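PDB 6GHS: TagI restriction endonuclease from Thermocrispum agreste, which probably cleaves DNA that carries modified cytosines such as 5-methylcytosine, using an SRA domain to recognise the base and an HNH nuclease domain to cut. Local coordinates for residues A2-H13 / G37-I49. Residues are numbered along the deposited sequence; the frame is centred on the assembly and turned at random.
Sequences AYKRTFGHIPGH and GISGTAKQGADAI
Two torsions bring Arg5 and Asp47 together: Arg5 turns CG trans to its backbone N (chi1 -161°), Asp47 holds CG between its own N and carbonyl carbon, and both CB atoms point toward the other segment. The contact lies in the SRA domain, where the N-terminal segment, neither helix nor strand, packs on a beta hairpin of strands 38-41 and 45-51. A classic beta bulge, with Asp47 and Ala48 both opposite Ser39, interrupts the hairpin where the carboxylate is presented.

Arg5 NH1 forms a salt bridge with Asp47 OD1 at 2.9 Å (N-H...acceptor angle 153°), the oxygen lying nearly in the guanidinium plane, which stands nearly perpendicular to the carboxylate. Asp47 OD1 is gripped twice: Ser39 OG also donates to it, at 2.6 Å, from the other face of the carboxylate plane. At Asp47 OD2, Tyr3 OH comes from the opposite direction, with OD2 at its ring edge, but the 2.3 Å spacing is too short to be trusted and the bond is doubtful in detail; Arg105 of strand 104-109 adds a second salt bridge. Two arginines beside one buried carboxylate would be expected to favour its charged form.

A bend at chi3 (-57°) turns the Arg5 guanidinium so that NE donates to Gln44 OE1 at 2.7 Å, approaching from above the amide carbonyl plane. Gly40 CA lies over one guanidinium face, Tyr3 CE2 over the opposite one. A leucine in place of Arg5 would probably leave Asp47 OD1 without its charged mate and the Gln44 amide free to turn.

Phe7 points its ring edge at the backbone of Gly45 and Ala46, and its CD1 lies 3.8 Å from Asp47 CB. Beside the root of that side chain a water bridges the segments, accepting from Gly8 N at 3.1 Å and donating to Asp47 O at 2.7 Å.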
ATOM      1  N   ALA A   2      21.111   2.538 -29.291  1.00 83.06           N
ATOM      2  CA  ALA A   2      19.768   1.963 -28.960  1.00 79.91           C
ATOM      3  C   ALA A   2      19.315   2.355 -27.547  1.00 78.30           C
ATOM      4  O   ALA A   2      20.049   2.141 -26.579  1.00 78.23           O
ATOM      5  CB  ALA A   2      19.794   0.444 -29.105  1.00 77.02           C
ATOM      6  N   TYR A   3      18.113   2.925 -27.435  1.00 73.77           N
ATOM      7  CA  TYR A   3      17.501   3.218 -26.134  1.00 66.17           C
ATOM      8  C   TYR A   3      17.129   1.934 -25.386  1.00 62.54           C
ATOM      9  O   TYR A   3      16.565   1.011 -25.965  1.00 55.70           O
ATOM     10  CB  TYR A   3      16.248   4.067 -26.313  1.00 63.49           C
ATOM     11  CG  TYR A   3      15.626   4.520 -25.017  1.00 60.20           C
ATOM     12  CD1 TYR A   3      16.205   5.542 -24.282  1.00 59.69           C
ATOM     13  CD2 TYR A   3      14.455   3.936 -24.525  1.00 57.65           C
ATOM     14  CE1 TYR A   3      15.647   5.970 -23.085  1.00 60.50           C
ATOM     15  CE2 TYR A   3      13.885   4.363 -23.324  1.00 57.28           C
ATOM     16  CZ  TYR A   3      14.484   5.389 -22.612  1.00 57.64           C
ATOM     17  OH  TYR A   3      13.966   5.854 -21.427  1.00 51.74           O
ATOM     18  N   LYS A   4      17.455   1.912 -24.096  1.00 64.44           N
ATOM     19  CA  LYS A   4      17.119   0.825 -23.175  1.00 66.12           C
ATOM     20  C   LYS A   4      16.158   1.421 -22.121  1.00 59.34           C
ATOM     21  O   LYS A   4      16.520   2.361 -21.406  1.00 51.50           O
ATOM     22  CB  LYS A   4      18.422   0.282 -22.556  1.00 73.45           C
ATOM     23  CG  LYS A   4      18.312  -0.682 -21.369  1.00 82.64           C
ATOM     24  CD  LYS A   4      18.028  -2.138 -21.755  1.00 89.31           C
ATOM     25  CE  LYS A   4      18.501  -3.122 -20.674  1.00 92.13           C
ATOM     26  NZ  LYS A   4      18.003  -2.809 -19.299  1.00 92.26           N
ATOM     27  N   ARG A   5      14.933   0.886 -22.052  1.00 54.95           N
ATOM     28  CA  ARG A   5      13.905   1.403 -21.139  1.00 50.87           C
ATOM     29  C   ARG A   5      14.224   0.994 -19.721  1.00 46.71           C
ATOM     30  O   ARG A   5      14.340  -0.191 -19.415  1.00 43.36           O
ATOM     31  CB  ARG A   5      12.501   0.909 -21.508  1.00 51.09           C
ATOM     32  CG  ARG A   5      11.414   1.775 -20.889  1.00 49.55           C
ATOM     33  CD  ARG A   5      10.017   1.450 -21.379  1.00 48.51           C
ATOM     34  NE  ARG A   5       9.902   1.553 -22.835  1.00 47.76           N
ATOM     35  CZ  ARG A   5       9.850   2.688 -23.529  1.00 48.46           C
ATOM     36  NH1 ARG A   5       9.913   3.871 -22.925  1.00 49.44           N
ATOM     37  NH2 ARG A   5       9.742   2.645 -24.857  1.00 48.60           N
ATOM     38  N   THR A   6      14.360   1.983 -18.854  1.00 46.32           N
ATOM     39  CA  THR A   6      14.941   1.746 -17.550  1.00 47.67           C
ATOM     40  C   THR A   6      14.293   2.637 -16.520  1.00 45.29           C
ATOM     41  O   THR A   6      14.169   3.840 -16.720  1.00 41.59           O
ATOM     42  CB  THR A   6      16.474   1.920 -17.603  1.00 49.33           C
ATOM     43  OG1 THR A   6      17.034   0.787 -18.281  1.00 51.61           O
ATOM     44  CG2 THR A   6      17.097   2.009 -16.205  1.00 50.00           C
ATOM     45  N   PHE A   7      13.890   2.015 -15.418  1.00 44.27           N
ATOM     46  CA  PHE A   7      13.116   2.673 -14.403  1.00 44.89           C
ATOM     47  C   PHE A   7      14.032   3.085 -13.279  1.00 45.43           C
ATOM     48  O   PHE A   7      14.876   2.306 -12.841  1.00 44.18           O
ATOM     49  CB  PHE A   7      12.038   1.731 -13.879  1.00 46.09           C
ATOM     50  CG  PHE A   7      11.122   1.217 -14.948  1.00 45.03           C
ATOM     51  CD1 PHE A   7      10.012   1.954 -15.337  1.00 43.61           C
ATOM     52  CD2 PHE A   7      11.386   0.003 -15.584  1.00 44.04           C
ATOM     53  CE1 PHE A   7       9.176   1.484 -16.331  1.00 43.55           C
ATOM     54  CE2 PHE A   7      10.552  -0.474 -16.582  1.00 43.40           C
ATOM     55  CZ  PHE A   7       9.445   0.270 -16.952  1.00 43.55           C
ATOM     56  N   GLY A   8      13.837   4.312 -12.813  1.00 47.52           N
ATOM     57  CA  GLY A   8      14.605   4.876 -11.722  1.00 50.11           C
ATOM     58  C   GLY A   8      15.524   5.950 -12.247  1.00 54.31           C
ATOM     59  O   GLY A   8      15.385   6.407 -13.388  1.00 54.49           O
ATOM     60  N   HIS A   9      16.464   6.362 -11.401  1.00 57.80           N
ATOM     61  CA  HIS A   9      17.466   7.348 -11.785  1.00 55.70           C
ATOM     62  C   HIS A   9      18.390   6.751 -12.846  1.00 54.05           C
ATOM     63  O   HIS A   9      18.538   5.527 -12.930  1.00 49.48           O
ATOM     64  CB  HIS A   9      18.256   7.822 -10.565  1.00 55.50           C
ATOM     65  CG  HIS A   9      17.475   8.715  -9.650  1.00 55.99           C
ATOM     66  ND1 HIS A   9      16.795   9.826 -10.098  1.00 57.14           N
ATOM     67  CD2 HIS A   9      17.290   8.679  -8.308  1.00 56.85           C
ATOM     68  CE1 HIS A   9      16.214  10.430  -9.073  1.00 58.54           C
ATOM     69  NE2 HIS A   9      16.498   9.752  -7.975  1.00 57.05           N
ATOM     70  N   ILE A  10      18.956   7.628 -13.678  1.00 55.43           N
ATOM     71  CA  ILE A  10      19.921   7.249 -14.709  1.00 56.72           C
ATOM     72  C   ILE A  10      21.323   7.616 -14.214  1.00 58.03           C
ATOM     73  O   ILE A  10      21.538   8.751 -13.758  1.00 58.09           O
ATOM     74  CB  ILE A  10      19.624   7.941 -16.061  1.00 56.37           C
ATOM     75  CG1 ILE A  10      18.287   7.449 -16.632  1.00 57.20           C
ATOM     76  CG2 ILE A  10      20.742   7.689 -17.073  1.00 57.32           C
ATOM     77  CD1 ILE A  10      18.238   5.964 -16.970  1.00 57.97           C
ATOM     78  N   PRO A  11      22.279   6.656 -14.291  1.00 59.67           N
ATOM     79  CA  PRO A  11      23.664   6.958 -13.918  1.00 60.78           C
ATOM     80  C   PRO A  11      24.235   8.188 -14.648  1.00 61.10           C
ATOM     81  O   PRO A  11      24.200   8.262 -15.884  1.00 58.22           O
ATOM     82  CB  PRO A  11      24.421   5.678 -14.314  1.00 60.62           C
ATOM     83  CG  PRO A  11      23.410   4.597 -14.230  1.00 59.72           C
ATOM     84  CD  PRO A  11      22.104   5.224 -14.622  1.00 59.41           C
ATOM     85  N   GLY A  12      24.717   9.152 -13.866  1.00 61.94           N
ATOM     86  CA  GLY A  12      25.350  10.355 -14.398  1.00 63.38           C
ATOM     87  C   GLY A  12      24.450  11.575 -14.465  1.00 63.45           C
ATOM     88  O   GLY A  12      24.944  12.688 -14.649  1.00 62.08           O
ATOM     89  N   HIS A  13      23.139  11.382 -14.319  1.00 63.09           N
ATOM     90  CA  HIS A  13      22.176  12.469 -14.483  1.00 61.91           C
ATOM     91  C   HIS A  13      21.324  12.554 -13.224  1.00 62.07           C
ATOM     92  O   HIS A  13      20.253  11.942 -13.137  1.00 56.22           O
ATOM     93  CB  HIS A  13      21.346  12.248 -15.736  1.00 59.61           C
ATOM     94  CG  HIS A  13      22.167  12.166 -16.989  1.00 58.01           C
ATOM     95  ND1 HIS A  13      22.510  13.276 -17.730  1.00 55.79           N
ATOM     96  CD2 HIS A  13      22.719  11.101 -17.625  1.00 56.16           C
ATOM     97  CE1 HIS A  13      23.231  12.898 -18.772  1.00 57.47           C
ATOM     98  NE2 HIS A  13      23.371  11.583 -18.732  1.00 55.40           N
ATOM     99  N   GLY A  37       5.298  12.878 -25.611  1.00 40.08           N
ATOM    100  CA  GLY A  37       5.369  13.197 -24.180  1.00 38.06           C
ATOM    101  C   GLY A  37       5.716  12.009 -23.306  1.00 35.73           C
ATOM    102  O   GLY A  37       6.527  12.129 -22.403  1.00 36.20           O
ATOM    103  N   ILE A  38       5.117  10.859 -23.595  1.00 33.97           N
ATOM    104  CA  ILE A  38       5.297   9.671 -22.780  1.00 33.24           C
ATOM    105  C   ILE A  38       6.316   8.711 -23.397  1.00 32.95           C
ATOM    106  O   ILE A  38       6.171   8.292 -24.543  1.00 33.02           O
ATOM    107  CB  ILE A  38       3.954   8.943 -22.578  1.00 32.78           C
ATOM    108  CG1 ILE A  38       2.939   9.901 -21.959  1.00 33.29           C
ATOM    109  CG2 ILE A  38       4.129   7.716 -21.685  1.00 32.00           C
ATOM    110  CD1 ILE A  38       1.499   9.444 -22.060  1.00 34.13           C
ATOM    111  N   SER A  39       7.336   8.369 -22.613  1.00 32.43           N
ATOM    112  CA  SER A  39       8.231   7.253 -22.900  1.00 32.63           C
ATOM    113  C   SER A  39       7.629   6.008 -22.298  1.00 32.46           C
ATOM    114  O   SER A  39       7.689   5.847 -21.089  1.00 33.24           O
ATOM    115  CB  SER A  39       9.602   7.512 -22.258  1.00 33.54           C
ATOM    116  OG  SER A  39      10.465   6.389 -22.361  1.00 34.28           O
ATOM    117  N   GLY A  40       7.054   5.120 -23.103  1.00 33.50           N
ATOM    118  CA  GLY A  40       6.441   3.926 -22.525  1.00 35.09           C
ATOM    119  C   GLY A  40       5.676   3.002 -23.441  1.00 37.86           C
ATOM    120  O   GLY A  40       5.325   3.355 -24.568  1.00 41.32           O
ATOM    121  N   THR A  41       5.390   1.821 -22.904  1.00 40.83           N
ATOM    122  CA  THR A  41       4.838   0.687 -23.648  1.00 42.28           C
ATOM    123  C   THR A  41       3.903  -0.106 -22.729  1.00 43.01           C
ATOM    124  O   THR A  41       4.170  -0.258 -21.540  1.00 43.10           O
ATOM    125  CB  THR A  41       6.010  -0.171 -24.189  1.00 42.75           C
ATOM    126  OG1 THR A  41       6.505   0.455 -25.372  1.00 44.55           O
ATOM    127  CG2 THR A  41       5.623  -1.596 -24.561  1.00 44.62           C
ATOM    128  N   ALA A  42       2.806  -0.604 -23.285  1.00 44.30           N
ATOM    129  CA  ALA A  42       1.808  -1.349 -22.508  1.00 46.28           C
ATOM    130  C   ALA A  42       2.376  -2.562 -21.778  1.00 48.21           C
ATOM    131  O   ALA A  42       1.944  -2.873 -20.673  1.00 46.63           O
ATOM    132  CB  ALA A  42       0.669  -1.793 -23.412  1.00 47.08           C
ATOM    133  N   LYS A  43       3.329  -3.240 -22.415  1.00 54.74           N
ATOM    134  CA  LYS A  43       3.942  -4.465 -21.884  1.00 61.11           C
ATOM    135  C   LYS A  43       4.851  -4.159 -20.704  1.00 58.42           C
ATOM    136  O   LYS A  43       4.688  -4.753 -19.641  1.00 62.37           O
ATOM    137  CB  LYS A  43       4.738  -5.224 -22.968  1.00 71.18           C
ATOM    138  CG  LYS A  43       3.888  -5.990 -23.988  1.00 85.47           C
ATOM    139  CD  LYS A  43       3.208  -5.093 -25.035  1.00 97.76           C
ATOM    140  CE  LYS A  43       2.286  -5.884 -25.971  1.00104.50           C
ATOM    141  NZ  LYS A  43       1.369  -5.014 -26.771  1.00105.54           N
ATOM    142  N   GLN A  44       5.760  -3.195 -20.877  1.00 54.67           N
ATOM    143  CA  GLN A  44       6.886  -2.989 -19.940  1.00 50.12           C
ATOM    144  C   GLN A  44       6.713  -1.876 -18.903  1.00 44.90           C
ATOM    145  O   GLN A  44       7.388  -1.909 -17.874  1.00 44.20           O
ATOM    146  CB  GLN A  44       8.238  -2.855 -20.677  1.00 51.23           C
ATOM    147  CG  GLN A  44       8.261  -2.089 -22.003  1.00 52.32           C
ATOM    148  CD  GLN A  44       9.650  -2.041 -22.647  1.00 53.10           C
ATOM    149  OE1 GLN A  44       9.965  -1.118 -23.385  1.00 56.48           O
ATOM    150  NE2 GLN A  44      10.478  -3.032 -22.367  1.00 53.86           N
ATOM    151  N   GLY A  45       5.802  -0.934 -19.150  1.00 40.35           N
ATOM    152  CA  GLY A  45       5.554   0.201 -18.256  1.00 38.83           C
ATOM    153  C   GLY A  45       6.106   1.473 -18.863  1.00 37.89           C
ATOM    154  O   GLY A  45       6.746   1.432 -19.904  1.00 39.99           O
ATOM    155  N   ALA A  46       5.862   2.606 -18.215  1.00 37.27           N
ATOM    156  CA  ALA A  46       6.378   3.907 -18.667  1.00 37.24           C
ATOM    157  C   ALA A  46       7.485   4.369 -17.738  1.00 37.02           C
ATOM    158  O   ALA A  46       7.279   4.459 -16.530  1.00 37.81           O
ATOM    159  CB  ALA A  46       5.268   4.945 -18.695  1.00 37.60           C
ATOM    160  N   ASP A  47       8.649   4.672 -18.307  1.00 37.31           N
ATOM    161  CA  ASP A  47       9.816   5.095 -17.528  1.00 37.27           C
ATOM    162  C   ASP A  47       9.993   6.608 -17.457  1.00 35.39           C
ATOM    163  O   ASP A  47      10.691   7.087 -16.566  1.00 36.17           O
ATOM    164  CB  ASP A  47      11.098   4.435 -18.041  1.00 39.30           C
ATOM    165  CG  ASP A  47      11.389   4.756 -19.492  1.00 41.46           C
ATOM    166  OD1 ASP A  47      10.429   4.838 -20.283  1.00 42.20           O
ATOM    167  OD2 ASP A  47      12.581   4.878 -19.846  1.00 44.18           O
ATOM    168  N   ALA A  48       9.377   7.366 -18.358  1.00 33.16           N
ATOM    169  CA  ALA A  48       9.450   8.819 -18.263  1.00 32.85           C
ATOM    170  C   ALA A  48       8.290   9.547 -18.900  1.00 32.82           C
ATOM    171  O   ALA A  48       7.612   9.019 -19.772  1.00 32.23           O
ATOM    172  CB  ALA A  48      10.745   9.310 -18.875  1.00 33.61           C
ATOM    173  N   ILE A  49       8.077  10.777 -18.442  1.00 33.64           N
ATOM    174  CA  ILE A  49       7.205  11.720 -19.118  1.00 34.81           C
ATOM    175  C   ILE A  49       7.890  13.063 -19.201  1.00 34.80           C
ATOM    176  O   ILE A  49       8.687  13.405 -18.337  1.00 34.44           O
ATOM    177  CB  ILE A  49       5.830  11.876 -18.430  1.00 37.24           C
ATOM    178  CG1 ILE A  49       5.946  12.378 -16.980  1.00 38.96           C
ATOM    179  CG2 ILE A  49       5.082  10.550 -18.457  1.00 38.16           C
ATOM    180  CD1 ILE A  49       4.662  12.999 -16.456  1.00 39.30           C
TER
HETATM  181  O   HOH W   1      11.564   5.666 -14.426  1.00 25.81           O